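Local structure of putative alpha-L-fucosidase (Bacteroides thetaiotaomicron, 4H41) at residues L32-T37 / A308-F313; T37-I42 / D69-I74; L58-M63 / E110-K115; A241-H246 / W271-S276. The protein is a putative alpha-L-fucosidase with a TIM-barrel fold and probably removes fucose from host glycans. One frame throughout, in Å; residues are numbered along the deposited sequence.

Contact 1 (L32-T37 / A308-F313); sequences LKITGT and AITFEF
This is the parallel strand pairing that closes a TIM barrel, where Thr37 and Gly36 of the first strand meet Thr310 and Ile309 of the eighth. The pairing of Thr37 with Thr310 is regular. Thr35 N donates to Ala308 O at 2.9 Å in a nearly straight bond (162°), and Gly36 N adds a weak bond to the same oxygen. Thr310 N returns a bond to Gly36 O at 3.0 Å.

The apolar contacts lie along the same seam. Ile34 and Thr310 cross at about a right angle, with CG2 of Ile34 against CG2 of Thr310 at 3.7 Å. Leu32 sets CG against CB of Ala308 at 3.8 Å. Leu297 of helix 290-302 covers Ile34 and Ala308 from outside.

After Thr310 the chain passes a cis peptide before Glu312, the N-cap residue of helix 313-316. Glu312 OE1 is hydrogen-bonded to His315 ND1, and OE2 to the backbone N of Asp40. Thr37 OG1 lies anti to its own backbone N (chi1 -176°). There it accepts the N-H of Phe313 at 2.9 Å and 165°, which ties the first strand to the start of this helix.

At the other end a water bridges the two segments. It donates to Lys33 O, accepts from Ala308 N at 2.9 Å, and bonds Thr35 OG1 at 2.8 Å; Thr35 OG1 is also hydrogen-bonded to Lys307 NZ.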
# COMPACT_ATOMS: atom_id res chain seq x y z
N LEU B 32 25.06 -2.26 15.19
CA LEU B 32 25.93 -1.61 14.23
C LEU B 32 25.16 -0.48 13.58
O LEU B 32 24.07 -0.72 13.05
CB LEU B 32 26.38 -2.66 13.22
CG LEU B 32 27.33 -2.27 12.12
CD1 LEU B 32 28.58 -1.60 12.66
CD2 LEU B 32 27.70 -3.48 11.32
N LYS B 33 25.71 0.73 13.59
CA LYS B 33 25.00 1.85 12.98
C LYS B 33 25.01 1.72 11.48
O LYS B 33 26.03 1.29 10.91
CB LYS B 33 25.66 3.17 13.37
CG LYS B 33 25.52 3.49 14.86
CD LYS B 33 26.32 4.76 15.24
CE LYS B 33 26.46 4.95 16.73
NZ LYS B 33 27.56 5.90 17.09
N ILE B 34 23.94 2.23 10.84
CA ILE B 34 23.83 2.27 9.37
C ILE B 34 24.66 3.45 8.88
O ILE B 34 24.41 4.60 9.27
CB ILE B 34 22.34 2.34 8.94
CG1 ILE B 34 21.66 0.98 9.23
CG2 ILE B 34 22.22 2.66 7.45
CD1 ILE B 34 20.20 1.03 9.25
N THR B 35 25.66 3.20 8.08
CA THR B 35 26.52 4.25 7.56
C THR B 35 26.52 4.31 6.02
O THR B 35 27.25 5.09 5.44
CB THR B 35 27.95 4.12 8.10
OG1 THR B 35 28.46 2.86 7.66
CG2 THR B 35 28.02 4.32 9.61
N GLY B 36 25.66 3.53 5.39
CA GLY B 36 25.45 3.58 3.96
C GLY B 36 24.03 3.30 3.59
O GLY B 36 23.28 2.65 4.33
N THR B 37 23.59 3.84 2.42
CA THR B 37 22.27 3.53 1.91
C THR B 37 22.32 3.40 0.43
O THR B 37 23.09 4.09 -0.24
CB THR B 37 21.21 4.56 2.32
OG1 THR B 37 19.92 4.12 1.85
CG2 THR B 37 21.50 5.93 1.81
N ALA B 308 27.27 -1.50 8.20
CA ALA B 308 25.86 -1.74 7.91
C ALA B 308 25.42 -0.71 6.88
O ALA B 308 25.66 0.49 7.03
CB ALA B 308 24.98 -1.67 9.14
N ILE B 309 24.78 -1.18 5.84
CA ILE B 309 24.15 -0.34 4.83
C ILE B 309 22.67 -0.71 4.86
O ILE B 309 22.31 -1.71 5.47
CB ILE B 309 24.80 -0.48 3.43
CG1 ILE B 309 24.50 -1.87 2.80
CG2 ILE B 309 26.31 -0.20 3.53
CD1 ILE B 309 25.03 -2.01 1.36
N THR B 310 21.81 0.06 4.19
CA THR B 310 20.40 -0.29 4.15
C THR B 310 19.80 -0.07 2.78
O THR B 310 20.13 0.90 2.10
CB THR B 310 19.60 0.55 5.21
OG1 THR B 310 18.23 0.11 5.28
CG2 THR B 310 19.59 2.06 4.91
N PHE B 311 18.89 -0.96 2.43
CA PHE B 311 17.88 -0.75 1.40
C PHE B 311 16.63 -0.42 2.22
O PHE B 311 16.08 -1.32 2.86
CB PHE B 311 17.68 -1.95 0.48
CG PHE B 311 16.78 -1.62 -0.68
CD1 PHE B 311 15.40 -1.61 -0.52
CD2 PHE B 311 17.30 -1.14 -1.87
CE1 PHE B 311 14.57 -1.17 -1.54
CE2 PHE B 311 16.47 -0.72 -2.90
CZ PHE B 311 15.10 -0.74 -2.73
N GLU B 312 16.15 0.83 2.27
CA GLU B 312 16.64 2.01 1.57
C GLU B 312 16.23 3.22 2.36
O GLU B 312 15.06 3.32 2.74
CB GLU B 312 16.05 2.07 0.15
CG GLU B 312 16.68 3.15 -0.73
CD GLU B 312 15.77 4.20 -1.34
OE1 GLU B 312 14.64 4.37 -0.83
OE2 GLU B 312 16.20 4.89 -2.29
N PHE B 313 17.14 4.12 2.60
CA PHE B 313 16.84 5.28 3.45
C PHE B 313 15.69 6.14 2.93
O PHE B 313 14.78 6.44 3.72
CB PHE B 313 18.07 6.14 3.64
CG PHE B 313 17.85 7.35 4.50
CD1 PHE B 313 17.45 8.56 3.94
CD2 PHE B 313 18.10 7.31 5.85
CE1 PHE B 313 17.23 9.68 4.74
CE2 PHE B 313 17.84 8.42 6.66
CZ PHE B 313 17.43 9.60 6.09
O HOH W 1 28.18 0.89 9.61

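Contact 2 (T37-I42 / D69-I74); sequences TFLDEI and DTVIMI
Phe38 has CG anti to its carbonyl carbon (chi1 -72°), and Ile74 has CG1 anti to its backbone N (chi1 -161°). The two side chains cross at about a right angle. Ile74 CD1 lies over one face of the Phe38 ring, and Ile74 CG1 is 3.7 Å from Phe38 CD1. The ring also touches Ile72, CE1 to CG2 at 3.6 Å. It meets Tyr161 edge-to-face.

The side chains of Thr37, Leu39, Val71 and Met73 (a selenomethionine) take the other face of the sheet. Leu39 CD1 packs on Val71 CB at 3.8 Å. Met63 and Trp56 of helix 53-65 cover Leu39, and Met63 also touches Val71.

The backbones form a regular parallel ladder. Ile72 N donates to Thr37 O at 2.9 Å, and Leu39 N to Ile72 O at 2.8 Å. Leu39 O then takes two N-H groups from opposite faces of its plane. One is Ile74 N at 3.1 Å. The other is Glu41 N at 2.8 Å, in the inverse gamma turn centred on Asp40. This double grip fixes the chain where the first strand ends. Beyond it, Glu41 O rests on CG of Met73 and CG2 of Ile74.

The two strands and helix 53-65 between them make a right-handed beta-alpha-beta unit, the building unit of a TIM barrel.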
# COMPACT_ATOMS: atom_id res chain seq x y z
N THR B 37 23.59 3.84 2.42
CA THR B 37 22.27 3.53 1.91
C THR B 37 22.32 3.40 0.43
O THR B 37 23.09 4.09 -0.24
CB THR B 37 21.21 4.56 2.32
OG1 THR B 37 19.92 4.12 1.85
CG2 THR B 37 21.50 5.93 1.81
N PHE B 38 21.47 2.51 -0.07
CA PHE B 38 21.17 2.48 -1.48
C PHE B 38 20.36 3.70 -1.81
O PHE B 38 19.69 4.30 -0.94
CB PHE B 38 20.41 1.24 -1.91
CG PHE B 38 21.30 0.02 -1.91
CD1 PHE B 38 22.11 -0.27 -3.00
CD2 PHE B 38 21.36 -0.81 -0.80
CE1 PHE B 38 22.91 -1.41 -3.01
CE2 PHE B 38 22.18 -1.96 -0.81
CZ PHE B 38 22.96 -2.23 -1.90
N LEU B 39 20.42 4.06 -3.07
CA LEU B 39 19.61 5.06 -3.74
C LEU B 39 18.85 4.22 -4.73
O LEU B 39 19.47 3.71 -5.66
CB LEU B 39 20.49 6.13 -4.43
CG LEU B 39 21.53 6.84 -3.57
CD1 LEU B 39 22.52 7.56 -4.45
CD2 LEU B 39 20.87 7.77 -2.59
N ASP B 40 17.52 4.06 -4.57
CA ASP B 40 16.76 3.10 -5.34
C ASP B 40 16.41 3.58 -6.74
O ASP B 40 15.25 3.83 -7.06
CB ASP B 40 15.50 2.69 -4.59
CG ASP B 40 14.79 1.51 -5.23
OD1 ASP B 40 15.48 0.64 -5.81
OD2 ASP B 40 13.56 1.45 -5.12
N GLU B 41 17.44 3.68 -7.58
CA GLU B 41 17.35 4.02 -8.99
C GLU B 41 18.25 3.06 -9.76
O GLU B 41 19.39 2.98 -9.38
CB GLU B 41 17.86 5.46 -9.22
CG GLU B 41 17.02 6.53 -8.57
CD GLU B 41 15.71 6.86 -9.24
OE1 GLU B 41 15.44 6.33 -10.35
OE2 GLU B 41 14.98 7.69 -8.66
N ILE B 42 17.81 2.36 -10.83
CA ILE B 42 16.44 2.20 -11.27
C ILE B 42 15.79 1.14 -10.40
O ILE B 42 16.31 0.04 -10.32
CB ILE B 42 16.33 1.80 -12.76
CG1 ILE B 42 16.94 2.87 -13.70
CG2 ILE B 42 14.88 1.51 -13.11
CD1 ILE B 42 16.30 4.27 -13.65
N ASP B 69 27.72 7.87 5.32
CA ASP B 69 28.90 8.37 4.62
C ASP B 69 29.04 7.78 3.22
O ASP B 69 30.02 8.09 2.52
CB ASP B 69 30.16 8.07 5.46
CG ASP B 69 30.50 6.61 5.76
OD1 ASP B 69 30.22 5.74 4.90
OD2 ASP B 69 31.08 6.35 6.82
N THR B 70 28.15 6.86 2.84
CA THR B 70 28.22 6.13 1.58
C THR B 70 26.84 6.03 0.96
O THR B 70 25.90 5.68 1.65
CB THR B 70 28.78 4.72 1.83
OG1 THR B 70 30.10 4.82 2.36
CG2 THR B 70 28.84 3.87 0.58
N VAL B 71 26.72 6.34 -0.33
CA VAL B 71 25.45 6.20 -1.06
C VAL B 71 25.71 5.35 -2.29
O VAL B 71 26.75 5.51 -2.97
CB VAL B 71 24.80 7.55 -1.39
CG1 VAL B 71 24.36 8.25 -0.12
CG2 VAL B 71 25.74 8.44 -2.21
N ILE B 72 24.82 4.40 -2.54
CA ILE B 72 25.00 3.43 -3.60
C ILE B 72 23.83 3.47 -4.56
O ILE B 72 22.72 3.02 -4.18
CB ILE B 72 25.14 2.00 -3.03
CG1 ILE B 72 26.26 1.90 -1.95
CG2 ILE B 72 25.34 1.02 -4.18
CD1 ILE B 72 25.75 1.59 -0.57
N MSE B 73 24.06 3.91 -5.80
CA MSE B 73 22.98 3.93 -6.80
C MSE B 73 22.80 2.52 -7.26
O MSE B 73 23.74 1.94 -7.78
CB MSE B 73 23.32 4.87 -7.95
CG MSE B 73 22.08 5.21 -8.78
SE MSE B 73 22.59 6.25 -10.34
CE MSE B 73 23.62 4.94 -11.13
N ILE B 74 21.68 1.92 -6.95
CA ILE B 74 21.55 0.46 -7.02
C ILE B 74 21.74 -0.16 -8.41
O ILE B 74 22.39 -1.19 -8.50
CB ILE B 74 20.23 -0.01 -6.33
CG1 ILE B 74 20.30 -1.50 -5.98
CG2 ILE B 74 19.01 0.33 -7.16
CD1 ILE B 74 19.21 -1.97 -4.97

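Contact 3 (L58-M63 / E110-K115); sequences LDFQHM and EKYNMK
Tyr112 OH is held against helix 53-65. It is hydrogen-bonded to OD1 of Asp57, and CG of Gln61 packs against it at 3.2 Å. Asp57, on the same helix, also takes a salt bridge from Lys111 NZ to OD1 and a hydrogen bond from Gln61 NE2 to OD2. The Gln61 side chain is extended beyond CG, and its amide plane lies 17° from the plane of the Tyr112 ring. The backbone N of Gln61 sits over one face of that ring. The Tyr112 ring is thus held both by its hydroxyl and by contact with the helix backbone.

Deeper in, the packing becomes apolar. CB of Phe60 meets CD2 of Tyr112 at 3.5 Å. Met114, a selenomethionine, stretches out from the other segment. Its SE lies 4.8 Å from the centroid of the Phe60 ring, 56° off the ring normal, an oblique Met-aromatic contact. The nearest ring atom to SE is Phe60 CD2 at 3.8 Å. Selenomethionine Met63 sets its own SE above one face of the same ring, offset toward the rim. The Met114 methyl, CE, touches both O of Phe60 (3.6 Å) and CB of Met63 (3.9 Å), which lie on the same side of it. Val71 of strand 70-73 touches Phe60, Met63 and Met114.

Asn113 has positive phi (52°) and is the C-prime residue of a Schellman motif, with its N bonded to Glu110 O. This motif ends helix 101-111 and turns the chain into strand 115-119. The contact packs helix 53-65 against this turn, on the outside of the TIM barrel.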
# COMPACT_ATOMS: atom_id res chain seq x y z
N LEU B 58 17.71 17.71 0.19
CA LEU B 58 17.19 17.62 1.56
C LEU B 58 17.35 16.19 2.13
O LEU B 58 17.71 16.03 3.29
CB LEU B 58 15.72 18.05 1.57
CG LEU B 58 14.96 17.93 2.89
CD1 LEU B 58 15.61 18.80 3.97
CD2 LEU B 58 13.47 18.33 2.71
N ASP B 59 17.14 15.16 1.30
CA ASP B 59 17.34 13.80 1.80
C ASP B 59 18.78 13.53 2.15
O ASP B 59 19.03 12.88 3.17
CB ASP B 59 16.84 12.70 0.83
CG ASP B 59 15.91 11.78 1.58
OD1 ASP B 59 15.05 12.29 2.32
OD2 ASP B 59 16.06 10.54 1.44
N PHE B 60 19.71 14.07 1.39
CA PHE B 60 21.13 13.89 1.72
C PHE B 60 21.44 14.55 3.07
O PHE B 60 22.28 14.04 3.84
CB PHE B 60 22.03 14.43 0.61
CG PHE B 60 22.40 13.39 -0.43
CD1 PHE B 60 21.42 12.84 -1.27
CD2 PHE B 60 23.72 12.98 -0.60
CE1 PHE B 60 21.75 11.88 -2.23
CE2 PHE B 60 24.05 12.06 -1.60
CZ PHE B 60 23.07 11.55 -2.43
N GLN B 61 20.78 15.68 3.39
CA GLN B 61 20.92 16.33 4.69
C GLN B 61 20.40 15.42 5.82
O GLN B 61 21.07 15.32 6.86
CB GLN B 61 20.18 17.66 4.73
CG GLN B 61 20.74 18.73 3.81
CD GLN B 61 19.89 19.95 3.88
OE1 GLN B 61 19.67 20.48 4.98
NE2 GLN B 61 19.45 20.48 2.74
N HIS B 62 19.25 14.74 5.60
CA HIS B 62 18.68 13.82 6.61
C HIS B 62 19.63 12.63 6.80
O HIS B 62 19.81 12.16 7.92
CB HIS B 62 17.25 13.30 6.22
CG HIS B 62 16.17 14.35 6.17
ND1 HIS B 62 15.98 15.25 7.21
CD2 HIS B 62 15.20 14.54 5.25
CE1 HIS B 62 14.95 16.01 6.86
NE2 HIS B 62 14.45 15.62 5.67
N MSE B 63 20.29 12.19 5.72
CA MSE B 63 21.27 11.10 5.79
C MSE B 63 22.49 11.51 6.57
O MSE B 63 22.95 10.79 7.45
CB MSE B 63 21.72 10.67 4.38
CG MSE B 63 20.64 10.00 3.56
SE MSE B 63 21.37 9.82 1.74
CE MSE B 63 19.71 9.50 0.80
N GLU B 110 29.40 14.83 -3.18
CA GLU B 110 30.54 15.70 -2.93
C GLU B 110 30.18 16.82 -1.96
O GLU B 110 30.94 17.14 -1.05
CB GLU B 110 31.06 16.28 -4.24
CG GLU B 110 32.29 17.15 -4.03
CD GLU B 110 32.99 17.61 -5.29
OE1 GLU B 110 32.53 17.25 -6.39
OE2 GLU B 110 33.98 18.37 -5.15
N LYS B 111 29.01 17.40 -2.14
CA LYS B 111 28.53 18.47 -1.27
C LYS B 111 28.48 18.01 0.20
O LYS B 111 28.85 18.78 1.08
CB LYS B 111 27.13 18.90 -1.71
CG LYS B 111 26.61 20.14 -1.02
CD LYS B 111 25.25 20.52 -1.57
CE LYS B 111 24.62 21.63 -0.77
NZ LYS B 111 23.33 22.05 -1.38
N TYR B 112 28.03 16.78 0.44
CA TYR B 112 27.87 16.28 1.81
C TYR B 112 28.99 15.33 2.23
O TYR B 112 28.87 14.68 3.26
CB TYR B 112 26.49 15.62 1.96
CG TYR B 112 25.38 16.64 1.83
CD1 TYR B 112 25.12 17.53 2.85
CD2 TYR B 112 24.68 16.79 0.64
CE1 TYR B 112 24.18 18.54 2.71
CE2 TYR B 112 23.71 17.77 0.49
CZ TYR B 112 23.48 18.67 1.52
OH TYR B 112 22.56 19.68 1.40
N ASN B 113 30.11 15.33 1.48
CA ASN B 113 31.31 14.58 1.75
C ASN B 113 31.01 13.09 1.99
O ASN B 113 31.39 12.50 3.00
CB ASN B 113 32.08 15.19 2.93
CG ASN B 113 33.54 14.75 2.96
OD1 ASN B 113 34.20 14.60 1.93
ND2 ASN B 113 34.09 14.53 4.14
N MSE B 114 30.33 12.50 1.03
CA MSE B 114 30.02 11.08 1.02
C MSE B 114 30.71 10.41 -0.17
O MSE B 114 31.06 11.07 -1.14
CB MSE B 114 28.50 10.87 0.94
CG MSE B 114 27.75 11.30 2.24
SE MSE B 114 25.94 11.20 1.86
CE MSE B 114 25.23 12.08 3.40
N LYS B 115 30.92 9.10 -0.08
CA LYS B 115 31.42 8.27 -1.19
C LYS B 115 30.24 7.74 -1.97
O LYS B 115 29.28 7.24 -1.39
CB LYS B 115 32.27 7.10 -0.69
CG LYS B 115 33.68 7.53 -0.33
CD LYS B 115 34.57 6.30 -0.15
CE LYS B 115 36.01 6.56 0.22
NZ LYS B 115 36.27 7.84 0.96

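Contact 4 (A241-H246 / W271-S276); sequences AFQDGH and WTNAES
Gln243 and Asn273 mark the tight side of this parallel pairing, while waters fill in the side of Phe242 and Thr272. Between the strands Asn273 N donates to Phe242 O at 2.9 Å, and Asp244 N donates to Asn273 O at 3.0 Å. The side chains of Gln243 and Asn273 lie side by side, with ND2 of Asn273 3.6 Å from CG of Gln243. Gln243 NE2 is hydrogen-bonded to Ser196 O and Asn273 ND2 to Ser196 OG; ND2 also hydrogen-bonds an unidentified bound molecule, probably from the crystallisation liquor.

Just past the strands, Asp244 has CG between its backbone N and carbonyl carbon (chi1 67°). Its OD1 accepts Glu275 N at 3.1 Å, from 43° above the carboxylate plane. Glu275 OE1 touches CA of Gly245 at 3.2 Å. The two carboxylates are near each other, but Lys296 forms a salt bridge to Asp244 and Arg279 one to Glu275, which probably offsets the repulsion.

The looser side is bridged by water. One water links Phe242 N to Trp271 O. A second joins Phe242 O to Thr272 OG1, and a third joins Thr272 OG1 to Asp244 OD2, donating to OD2 with its oxygen 2.7 Å away.

Phe256 of helix 252-266 covers Asp244 and Thr272. Leu293 and Leu297 of helix 290-302 cover Ala274. Across the sheet, strand 307-310 follows: Ile309 touches Ala241 and Trp271, and Ala308 touches Thr272.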
# COMPACT_ATOMS: atom_id res chain seq x y z
N ALA B 241 27.61 -7.84 1.18
CA ALA B 241 26.57 -7.25 2.04
C ALA B 241 25.29 -8.03 1.89
O ALA B 241 24.38 -7.60 1.18
CB ALA B 241 26.36 -5.77 1.67
N PHE B 242 25.20 -9.19 2.54
CA PHE B 242 23.96 -9.96 2.40
C PHE B 242 22.77 -9.15 2.87
O PHE B 242 22.81 -8.51 3.91
CB PHE B 242 23.96 -11.28 3.18
CG PHE B 242 24.58 -12.45 2.47
CD1 PHE B 242 23.82 -13.24 1.62
CD2 PHE B 242 25.91 -12.79 2.68
CE1 PHE B 242 24.40 -14.31 0.95
CE2 PHE B 242 26.48 -13.86 2.02
CZ PHE B 242 25.72 -14.62 1.17
N GLN B 243 21.70 -9.22 2.08
CA GLN B 243 20.39 -8.73 2.47
C GLN B 243 20.01 -9.57 3.69
O GLN B 243 20.17 -10.79 3.65
CB GLN B 243 19.39 -8.90 1.33
CG GLN B 243 19.74 -8.04 0.13
CD GLN B 243 18.96 -8.46 -1.09
OE1 GLN B 243 17.77 -8.62 -1.02
NE2 GLN B 243 19.63 -8.67 -2.24
N ASP B 244 19.58 -8.93 4.78
CA ASP B 244 19.34 -9.69 6.03
C ASP B 244 17.89 -10.12 6.26
O ASP B 244 17.60 -10.70 7.30
CB ASP B 244 19.80 -8.83 7.20
CG ASP B 244 19.00 -7.57 7.46
OD1 ASP B 244 17.97 -7.32 6.71
OD2 ASP B 244 19.33 -6.86 8.43
N GLY B 245 16.98 -9.82 5.35
CA GLY B 245 15.57 -9.99 5.62
C GLY B 245 14.89 -11.29 5.31
O GLY B 245 13.73 -11.42 5.70
N HIS B 246 15.53 -12.22 4.59
CA HIS B 246 14.82 -13.43 4.17
C HIS B 246 14.88 -14.57 5.18
O HIS B 246 14.27 -15.61 4.94
CB HIS B 246 15.32 -13.91 2.81
CG HIS B 246 15.19 -12.88 1.73
ND1 HIS B 246 16.15 -11.90 1.56
CD2 HIS B 246 14.21 -12.68 0.82
CE1 HIS B 246 15.76 -11.18 0.51
NE2 HIS B 246 14.61 -11.63 0.02
N TRP B 271 29.83 -7.00 5.37
CA TRP B 271 28.82 -5.98 5.57
C TRP B 271 27.47 -6.61 5.77
O TRP B 271 27.25 -7.75 5.37
CB TRP B 271 28.74 -5.06 4.35
CG TRP B 271 29.94 -4.17 4.10
CD1 TRP B 271 31.17 -4.23 4.71
CD2 TRP B 271 30.06 -3.21 3.04
NE1 TRP B 271 32.01 -3.30 4.16
CE2 TRP B 271 31.35 -2.65 3.13
CE3 TRP B 271 29.16 -2.70 2.09
CZ2 TRP B 271 31.79 -1.65 2.26
CZ3 TRP B 271 29.59 -1.68 1.24
CH2 TRP B 271 30.90 -1.20 1.30
N THR B 272 26.54 -5.85 6.30
CA THR B 272 25.14 -6.27 6.34
C THR B 272 24.31 -5.25 5.56
O THR B 272 24.54 -4.05 5.67
CB THR B 272 24.57 -6.49 7.75
OG1 THR B 272 23.26 -7.04 7.60
CG2 THR B 272 24.50 -5.22 8.59
N ASN B 273 23.38 -5.75 4.74
CA ASN B 273 22.40 -4.90 4.07
C ASN B 273 21.16 -5.06 4.93
O ASN B 273 20.42 -6.05 4.82
CB ASN B 273 22.19 -5.27 2.61
CG ASN B 273 21.07 -4.49 1.98
OD1 ASN B 273 20.40 -3.70 2.63
ND2 ASN B 273 20.84 -4.71 0.70
N ALA B 274 21.03 -4.15 5.89
CA ALA B 274 19.96 -4.16 6.87
C ALA B 274 18.72 -3.55 6.27
O ALA B 274 18.61 -2.34 6.17
CB ALA B 274 20.37 -3.41 8.13
N GLU B 275 17.81 -4.40 5.81
CA GLU B 275 16.57 -3.95 5.17
C GLU B 275 15.72 -3.15 6.14
O GLU B 275 15.43 -3.62 7.25
CB GLU B 275 15.81 -5.14 4.65
CG GLU B 275 16.56 -5.84 3.53
CD GLU B 275 15.88 -7.07 2.95
OE1 GLU B 275 14.96 -7.60 3.62
OE2 GLU B 275 16.15 -7.38 1.76
N SER B 276 15.30 -1.94 5.72
CA SER B 276 14.50 -1.06 6.56
C SER B 276 13.03 -1.05 6.16
O SER B 276 12.24 -0.23 6.67
CB SER B 276 15.14 0.33 6.58
OG SER B 276 15.44 0.80 5.29
O HOH W 2 27.20 -10.24 4.61
O HOH W 3 23.34 -9.49 6.43
O HOH W 4 21.61 -6.56 9.77

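In the fold
Contacts 1, 2 and 4 lie in one closed sheet of eight parallel strands. Contact 1 joins the first and last strands, so contacts 2, 3 and 4 are nested inside its loop along the chain. Contact 2 shares strand 34-39 with it, their centres about 10 Å apart. Contact 4 has its centre about 9 Å from that of contact 1; its strand 269-273 neighbours strand 307-310 on the side away from strand 34-39. Contact 3 sits outside the sheet, its centre about 12 Å from that of contact 2, and alternates with it along the chain. Contacts 3 and 4, centres about 22 Å apart, do not touch. Contact 1 closes the barrel, 2 and 4 pair neighbouring wall strands, and 3 packs the outside.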